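Local coordinates for protein carboxypeptidase 1 (Deinococcus radiodurans str. R1, PDB 5GIV) that probably acts as a zinc-dependent metallocarboxypeptidase of the M32 family, releasing amino acids one at a time from peptide C-termini with broad specificity, at residues A[30-34]-A[46-50]. Coordinates in Å, arbitrary orientation, origin at the centre of the assembly. Numbering follows the deposited sequence.
Sequences LGWDQ and RARQQ
Residues 30-34 and 46-50 are regular α-helical turns of the helices 8-36 and 43-62, which form an antiparallel helical hairpin: the two short axes cross at -162° and come within 10.7 Å. CA atoms pair Leu30 with Gln50 (6.7 Å) and Gln34 with Arg46 (7.4 Å). Arg46, at the start of the second segment, points toward the first helix and bridges the gap. Its chi1 is t and chi2 p, which sets CD 3.6 Å from Leu30 CD2; chi3, also p, then turns the guanidinium so that this methyl lies over one of its faces. Asp33, chi1 t, brings OD2 to the guanidinium edge in a salt bridge, 2.6 Å from Arg46 NH1 and 2.9 Å from Arg46 NH2. Arg46 NH1 also makes a weak hydrogen bond to Leu30 O (3.1 Å), a carbonyl already accepting Gln34 N at 3.1 Å within its helix. One turn along, Gln49 OE1 accepts Arg46 NE at 3.0 Å, while Gln49 NE2 donates a hydrogen bond to Leu241 O of the second subunit. Gln50 (chi1 m, chi2 t) lays CG 3.9 Å from Leu30 CB and NE2 3.8 Å from Gly31 CA. Asp33 OD1 pairs with Arg247 of the second subunit, so one buried carboxylate is shared between Arg46 within the hairpin and an arginine of the partner subunit, with a long, weak ion pair from Arg46 NH2 to Asp245 of that subunit adding a second negative charge; the hairpin's charge pairing is thus continuous with the subunit interface.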
# COMPACT_ATOMS: atom_id res chain seq x y z
N LEU A 30 -2.60 -6.09 1.60
CA LEU A 30 -3.97 -5.65 1.89
C LEU A 30 -4.11 -5.28 3.36
O LEU A 30 -4.79 -4.31 3.70
CB LEU A 30 -4.95 -6.75 1.52
CG LEU A 30 -5.23 -6.92 0.03
CD1 LEU A 30 -5.88 -8.29 -0.20
CD2 LEU A 30 -6.10 -5.78 -0.49
N GLY A 31 -3.48 -6.06 4.25
CA GLY A 31 -3.55 -5.74 5.67
C GLY A 31 -2.67 -4.57 6.06
O GLY A 31 -3.06 -3.73 6.88
N TRP A 32 -1.47 -4.48 5.48
CA TRP A 32 -0.60 -3.35 5.78
C TRP A 32 -1.25 -2.04 5.38
O TRP A 32 -1.26 -1.07 6.15
CB TRP A 32 0.75 -3.52 5.09
CG TRP A 32 1.62 -2.29 5.16
CD1 TRP A 32 2.51 -1.97 6.14
CD2 TRP A 32 1.66 -1.22 4.21
NE1 TRP A 32 3.13 -0.77 5.85
CE2 TRP A 32 2.62 -0.29 4.67
CE3 TRP A 32 0.99 -0.96 3.01
CZ2 TRP A 32 2.91 0.89 3.99
CZ3 TRP A 32 1.28 0.21 2.32
CH2 TRP A 32 2.23 1.12 2.81
N ASP A 33 -1.81 -1.99 4.16
CA ASP A 33 -2.49 -0.78 3.71
C ASP A 33 -3.72 -0.49 4.55
O ASP A 33 -4.03 0.68 4.83
CB ASP A 33 -2.85 -0.92 2.23
CG ASP A 33 -3.65 0.27 1.70
OD1 ASP A 33 -3.04 1.34 1.43
OD2 ASP A 33 -4.88 0.12 1.57
N GLN A 34 -4.42 -1.53 5.00
CA GLN A 34 -5.60 -1.34 5.84
C GLN A 34 -5.24 -0.61 7.13
O GLN A 34 -6.03 0.20 7.63
CB GLN A 34 -6.23 -2.69 6.15
CG GLN A 34 -7.40 -2.64 7.11
CD GLN A 34 -7.75 -4.01 7.65
OE1 GLN A 34 -6.88 -4.79 8.06
NE2 GLN A 34 -9.04 -4.33 7.62
N ARG A 46 -12.55 -3.41 1.57
CA ARG A 46 -11.26 -4.02 1.82
C ARG A 46 -11.42 -5.38 2.48
O ARG A 46 -10.69 -6.32 2.16
CB ARG A 46 -10.39 -3.09 2.67
CG ARG A 46 -9.06 -3.70 3.08
CD ARG A 46 -8.21 -4.13 1.88
NE ARG A 46 -8.01 -3.06 0.91
CZ ARG A 46 -7.07 -2.12 1.00
NH1 ARG A 46 -6.22 -2.11 2.03
NH2 ARG A 46 -6.97 -1.18 0.06
N ALA A 47 -12.38 -5.50 3.41
CA ALA A 47 -12.61 -6.78 4.09
C ALA A 47 -13.07 -7.85 3.11
O ALA A 47 -12.66 -9.02 3.20
CB ALA A 47 -13.61 -6.60 5.22
N ARG A 48 -13.91 -7.48 2.14
CA ARG A 48 -14.33 -8.45 1.15
C ARG A 48 -13.16 -8.84 0.25
O ARG A 48 -13.02 -10.01 -0.12
CB ARG A 48 -15.51 -7.90 0.34
CG ARG A 48 -16.22 -8.90 -0.56
CD ARG A 48 -17.36 -8.22 -1.30
NE ARG A 48 -16.86 -7.10 -2.08
CZ ARG A 48 -16.98 -5.82 -1.75
NH1 ARG A 48 -17.63 -5.48 -0.64
NH2 ARG A 48 -16.46 -4.88 -2.52
N GLN A 49 -12.33 -7.86 -0.12
CA GLN A 49 -11.12 -8.17 -0.87
C GLN A 49 -10.23 -9.15 -0.11
O GLN A 49 -9.74 -10.13 -0.68
CB GLN A 49 -10.34 -6.89 -1.18
CG GLN A 49 -11.04 -5.93 -2.14
CD GLN A 49 -10.35 -4.57 -2.18
OE1 GLN A 49 -9.46 -4.28 -1.37
NE2 GLN A 49 -10.78 -3.72 -3.11
N GLN A 50 -10.03 -8.91 1.19
CA GLN A 50 -9.19 -9.80 1.97
C GLN A 50 -9.81 -11.19 2.05
O GLN A 50 -9.11 -12.20 1.95
CB GLN A 50 -8.96 -9.23 3.38
CG GLN A 50 -8.11 -7.97 3.38
CD GLN A 50 -8.04 -7.30 4.73
OE1 GLN A 50 -9.00 -6.67 5.18
NE2 GLN A 50 -6.90 -7.44 5.39